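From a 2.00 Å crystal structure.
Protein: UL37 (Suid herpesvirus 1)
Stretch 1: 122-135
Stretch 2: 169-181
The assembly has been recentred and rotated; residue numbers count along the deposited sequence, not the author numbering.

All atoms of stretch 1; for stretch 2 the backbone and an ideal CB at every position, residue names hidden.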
# COMPACT_ATOMS: atom_id res chain seq x y z
N ALA A 122 0.05 -23.16 -18.12
CA ALA A 122 -0.70 -22.50 -17.06
C ALA A 122 -0.02 -21.19 -16.65
O ALA A 122 -0.65 -20.14 -16.56
CB ALA A 122 -0.82 -23.42 -15.87
N MET A 123 1.28 -21.26 -16.42
CA MET A 123 2.01 -20.07 -15.98
C MET A 123 2.02 -18.98 -17.06
O MET A 123 1.87 -17.81 -16.75
CB MET A 123 3.41 -20.44 -15.49
CG MET A 123 3.39 -21.21 -14.17
SD MET A 123 2.66 -20.33 -12.74
CE MET A 123 0.93 -20.81 -12.86
N PHE A 124 2.16 -19.37 -18.32
CA PHE A 124 2.11 -18.40 -19.41
C PHE A 124 0.78 -17.67 -19.43
O PHE A 124 0.73 -16.45 -19.52
CB PHE A 124 2.36 -19.07 -20.77
CG PHE A 124 2.35 -18.10 -21.92
CD1 PHE A 124 3.46 -17.32 -22.20
CD2 PHE A 124 1.21 -17.94 -22.71
CE1 PHE A 124 3.45 -16.41 -23.24
CE2 PHE A 124 1.20 -17.03 -23.75
CZ PHE A 124 2.31 -16.26 -24.02
N ARG A 125 -0.31 -18.43 -19.36
CA ARG A 125 -1.65 -17.86 -19.39
C ARG A 125 -1.96 -16.96 -18.19
O ARG A 125 -2.34 -15.81 -18.36
CB ARG A 125 -2.70 -18.98 -19.53
CG ARG A 125 -4.14 -18.49 -19.74
CD ARG A 125 -5.15 -19.66 -19.85
NE ARG A 125 -5.17 -20.48 -18.64
CZ ARG A 125 -4.73 -21.73 -18.58
NH1 ARG A 125 -4.26 -22.34 -19.67
NH2 ARG A 125 -4.78 -22.39 -17.43
N LEU A 126 -1.80 -17.49 -16.97
CA LEU A 126 -2.15 -16.72 -15.77
C LEU A 126 -1.24 -15.52 -15.54
O LEU A 126 -1.73 -14.45 -15.18
CB LEU A 126 -2.17 -17.60 -14.52
CG LEU A 126 -3.30 -18.63 -14.41
CD1 LEU A 126 -3.16 -19.43 -13.13
CD2 LEU A 126 -4.67 -17.96 -14.49
N VAL A 127 0.06 -15.67 -15.73
CA VAL A 127 0.97 -14.56 -15.46
C VAL A 127 0.81 -13.46 -16.50
O VAL A 127 0.88 -12.27 -16.17
CB VAL A 127 2.44 -15.01 -15.29
CG1 VAL A 127 3.33 -13.81 -14.96
CG2 VAL A 127 2.53 -16.06 -14.17
N SER A 128 0.57 -13.84 -17.75
CA SER A 128 0.23 -12.88 -18.78
C SER A 128 -1.00 -12.08 -18.38
O SER A 128 -1.00 -10.86 -18.49
CB SER A 128 -0.04 -13.59 -20.11
OG SER A 128 1.17 -14.03 -20.71
N GLU A 129 -2.04 -12.78 -17.93
CA GLU A 129 -3.27 -12.13 -17.48
C GLU A 129 -3.02 -11.24 -16.28
O GLU A 129 -3.51 -10.12 -16.23
CB GLU A 129 -4.33 -13.17 -17.10
CG GLU A 129 -4.79 -14.01 -18.27
CD GLU A 129 -5.86 -15.01 -17.86
OE1 GLU A 129 -6.48 -14.81 -16.79
OE2 GLU A 129 -6.07 -15.99 -18.59
N TRP A 130 -2.25 -11.75 -15.33
CA TRP A 130 -1.91 -10.97 -14.14
C TRP A 130 -1.16 -9.68 -14.52
O TRP A 130 -1.49 -8.60 -14.03
CB TRP A 130 -1.11 -11.83 -13.16
CG TRP A 130 -0.95 -11.21 -11.80
CD1 TRP A 130 -1.73 -11.44 -10.70
CD2 TRP A 130 0.06 -10.27 -11.39
NE1 TRP A 130 -1.27 -10.70 -9.63
CE2 TRP A 130 -0.18 -9.98 -10.03
CE3 TRP A 130 1.13 -9.66 -12.04
CZ2 TRP A 130 0.63 -9.08 -9.31
CZ3 TRP A 130 1.93 -8.77 -11.32
CH2 TRP A 130 1.67 -8.50 -9.97
N CYS A 131 -0.17 -9.79 -15.41
CA CYS A 131 0.54 -8.59 -15.90
C CYS A 131 -0.39 -7.61 -16.60
O CYS A 131 -0.22 -6.40 -16.48
CB CYS A 131 1.71 -8.96 -16.85
SG CYS A 131 3.09 -9.80 -16.01
N ALA A 132 -1.38 -8.11 -17.34
CA ALA A 132 -2.34 -7.23 -17.98
C ALA A 132 -3.13 -6.47 -16.92
O ALA A 132 -3.40 -5.27 -17.07
CB ALA A 132 -3.28 -8.02 -18.90
N ALA A 133 -3.50 -7.17 -15.85
CA ALA A 133 -4.20 -6.54 -14.74
C ALA A 133 -3.30 -5.52 -14.05
O ALA A 133 -3.75 -4.45 -13.63
CB ALA A 133 -4.66 -7.60 -13.74
N PHE A 134 -2.03 -5.88 -13.89
CA PHE A 134 -1.08 -4.97 -13.26
C PHE A 134 -1.06 -3.67 -14.04
O PHE A 134 -1.26 -2.60 -13.47
CB PHE A 134 0.31 -5.61 -13.20
CG PHE A 134 1.39 -4.69 -12.69
CD1 PHE A 134 2.10 -3.89 -13.56
CD2 PHE A 134 1.70 -4.65 -11.33
CE1 PHE A 134 3.10 -3.04 -13.09
CE2 PHE A 134 2.70 -3.82 -10.85
CZ PHE A 134 3.40 -3.01 -11.74
N ASP A 135 -0.86 -3.77 -15.35
CA ASP A 135 -0.83 -2.59 -16.21
C ASP A 135 -2.11 -1.77 -16.11
O ASP A 135 -2.05 -0.54 -16.05
CB ASP A 135 -0.55 -2.97 -17.67
CG ASP A 135 0.92 -3.32 -17.92
OD1 ASP A 135 1.80 -2.80 -17.19
OD2 ASP A 135 1.19 -4.11 -18.84
N UNK A 169 -5.00 -17.20 -7.37
CA UNK A 169 -4.60 -17.78 -6.09
C UNK A 169 -3.28 -18.55 -6.13
O UNK A 169 -2.49 -18.46 -5.19
CB UNK A 169 -5.71 -18.71 -5.59
N UNK A 170 -3.02 -19.30 -7.20
CA UNK A 170 -1.76 -20.05 -7.26
C UNK A 170 -0.54 -19.13 -7.44
O UNK A 170 0.58 -19.57 -7.21
CB UNK A 170 -1.81 -21.06 -8.41
N UNK A 171 -0.77 -17.87 -7.82
CA UNK A 171 0.34 -16.90 -7.94
C UNK A 171 0.57 -16.03 -6.72
O UNK A 171 1.58 -15.33 -6.64
CB UNK A 171 0.09 -15.98 -9.14
N UNK A 172 -0.37 -16.07 -5.77
CA UNK A 172 -0.41 -15.10 -4.68
C UNK A 172 0.84 -15.06 -3.79
O UNK A 172 1.37 -13.99 -3.51
CB UNK A 172 -1.63 -15.40 -3.80
N UNK A 173 1.31 -16.22 -3.34
CA UNK A 173 2.48 -16.25 -2.48
C UNK A 173 3.79 -16.05 -3.26
O UNK A 173 4.86 -16.06 -2.67
CB UNK A 173 2.52 -17.58 -1.72
N UNK A 174 3.73 -15.89 -4.58
CA UNK A 174 4.98 -15.76 -5.34
C UNK A 174 5.58 -14.37 -5.12
O UNK A 174 4.86 -13.38 -5.06
CB UNK A 174 4.74 -16.01 -6.83
N UNK A 175 6.90 -14.31 -4.99
CA UNK A 175 7.56 -13.05 -4.64
C UNK A 175 7.24 -11.89 -5.58
O UNK A 175 6.99 -10.77 -5.13
CB UNK A 175 9.07 -13.26 -4.61
N UNK A 176 7.27 -12.14 -6.89
CA UNK A 176 6.99 -11.05 -7.82
C UNK A 176 5.58 -10.45 -7.65
O UNK A 176 5.36 -9.26 -7.89
CB UNK A 176 7.16 -11.55 -9.25
N UNK A 177 4.63 -11.27 -7.22
CA UNK A 177 3.29 -10.76 -6.98
C UNK A 177 3.25 -9.84 -5.76
O UNK A 177 2.65 -8.76 -5.80
CB UNK A 177 2.31 -11.92 -6.80
N UNK A 178 3.86 -10.28 -4.67
CA UNK A 178 3.89 -9.50 -3.44
C UNK A 178 4.70 -8.21 -3.61
O UNK A 178 4.35 -7.17 -3.05
CB UNK A 178 4.47 -10.34 -2.30
N UNK A 179 5.77 -8.28 -4.41
CA UNK A 179 6.52 -7.08 -4.76
C UNK A 179 5.67 -6.15 -5.62
O UNK A 179 5.73 -4.93 -5.46
CB UNK A 179 7.81 -7.45 -5.49
N UNK A 180 4.89 -6.72 -6.53
CA UNK A 180 4.06 -5.91 -7.43
C UNK A 180 2.95 -5.20 -6.67
O UNK A 180 2.59 -4.06 -6.99
CB UNK A 180 3.46 -6.78 -8.53
N UNK A 181 2.37 -5.88 -5.68
CA UNK A 181 1.36 -5.26 -4.81
C UNK A 181 1.92 -4.04 -4.06
O UNK A 181 1.28 -3.00 -3.95
CB UNK A 181 0.83 -6.29 -3.81

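Stretch 1 is one continuous helix. Met123, Leu126, Val127, Trp130 and Phe134 make up its side toward stretch 2, which is almost wholly apolar.

Position 169 has helical backbone angles, and its CB points away from stretch 1. Many residues would suit; it is Ala169, which makes no contact.

At position 170 the CB points toward stretch 1, 5.2 Å from both Leu126 CD1 and Met123 CE. A small or medium side chain would fit, polar or apolar. It is Thr170, chi1 p, with OG1 3.8 Å from Leu126 CD1.

Position 171 also points toward the helix. Its CB lies 5.1 Å from Trp130 CD1, above a hollow lined by Met123, Leu126, Val127 and Trp130. Nothing polar in the lining side chains asks for a partner, so a branched or flexible apolar side chain is expected; Leu, Met or Ile are candidates. It is Leu171, rotamer m,t. CD2 meets Met123 SD at 3.8 Å and Val127 CG2 at 3.9 Å, while CD1 lies 4.0 Å from Trp130 CB.

Positions 172 and 173 turn from the contact and leave the choice open. They are Tyr172 and Asp173, the middle of a type I turn from 171 to 174.

Position 174 has extended angles, right before a helix. Its CB points toward stretch 1 but has no atom of it within 5.5 Å, so a long side chain is needed to touch. Met174 takes this N-cap position, and its CE reaches Met123 SD at 4.1 Å.

Position 175 is out of reach, and many residues would serve. It is Asp175, in the first turn of the helix.

At position 176 the CB points sideways with space before Val127 and Trp130. A large apolar or aromatic group could bridge it. Phe176, chi1 p, sets its edge toward the face of Trp130, centroids 6.0 Å apart and planes at 84°. Its CE2 is 4.1 Å from Val127 CG1.

Position 177 has its CB 4.1 Å from Trp130 CZ2, suiting a compact apolar residue such as Ala, Val or Ile. It is Val177. CG2 sits over the indole face, a CH-pi contact 4.2 Å from the six-membered ring centroid.

Position 178 points away and is unconstrained here. Gln178 NE2 donates to Tyr172 O at 2.7 Å.

Position 179 points sideways and suits many residues; Asp179 leads away.

At position 180 an ideal CB would lie 2.9 Å from Trp130 CH2, a clash. Only glycine fits comfortably. Gly180 CA lies at the indole edge, 4.3 Å from Trp130 CH2.

Position 181 points sideways, with no close neighbour, so many residues would suit. Leu181 CD2 comes no nearer than 5.0 Å to Trp130 CZ2.

Stretch 2, residues 169-181: ATLYDMDFVQDGL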
# COMPACT_ATOMS: atom_id res chain seq x y z
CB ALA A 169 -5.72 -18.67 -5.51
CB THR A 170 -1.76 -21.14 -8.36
OG1 THR A 170 -2.02 -20.56 -9.64
CG2 THR A 170 -2.83 -22.21 -8.03
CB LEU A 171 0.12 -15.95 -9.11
CG LEU A 171 -0.24 -16.54 -10.46
CD1 LEU A 171 -0.44 -15.39 -11.45
CD2 LEU A 171 0.84 -17.51 -10.92
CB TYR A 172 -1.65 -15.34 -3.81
CG TYR A 172 -1.80 -14.36 -2.68
CD1 TYR A 172 -2.24 -13.07 -2.91
CD2 TYR A 172 -1.49 -14.73 -1.38
CE1 TYR A 172 -2.37 -12.16 -1.88
CE2 TYR A 172 -1.61 -13.83 -0.34
CZ TYR A 172 -2.06 -12.54 -0.60
OH TYR A 172 -2.20 -11.64 0.43
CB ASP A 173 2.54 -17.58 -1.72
CG ASP A 173 3.63 -17.61 -0.65
OD1 ASP A 173 3.62 -16.73 0.23
OD2 ASP A 173 4.50 -18.51 -0.69
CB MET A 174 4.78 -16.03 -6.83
CG MET A 174 4.19 -17.42 -7.13
SD MET A 174 4.30 -17.78 -8.87
CE MET A 174 3.77 -19.51 -8.89
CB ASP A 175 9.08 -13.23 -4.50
CG ASP A 175 9.45 -14.15 -3.34
OD1 ASP A 175 8.60 -14.33 -2.44
OD2 ASP A 175 10.57 -14.68 -3.32
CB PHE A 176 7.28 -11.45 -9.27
CG PHE A 176 6.27 -12.40 -9.85
CD1 PHE A 176 6.44 -13.78 -9.71
CD2 PHE A 176 5.19 -11.93 -10.57
CE1 PHE A 176 5.52 -14.66 -10.26
CE2 PHE A 176 4.26 -12.81 -11.12
CZ PHE A 176 4.43 -14.18 -10.96
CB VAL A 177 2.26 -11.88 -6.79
CG1 VAL A 177 0.97 -11.30 -6.21
CG2 VAL A 177 1.99 -12.59 -8.14
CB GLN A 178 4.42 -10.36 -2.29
CG GLN A 178 3.51 -11.54 -1.99
CD GLN A 178 2.14 -11.05 -1.55
OE1 GLN A 178 2.05 -10.03 -0.88
NE2 GLN A 178 1.08 -11.76 -1.94
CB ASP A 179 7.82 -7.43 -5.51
CG ASP A 179 8.87 -8.07 -4.61
OD1 ASP A 179 8.76 -7.94 -3.37
OD2 ASP A 179 9.79 -8.73 -5.15
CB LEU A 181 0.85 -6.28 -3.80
CG LEU A 181 0.05 -7.45 -4.40
CD1 LEU A 181 -0.35 -8.44 -3.33
CD2 LEU A 181 -1.18 -6.92 -5.15
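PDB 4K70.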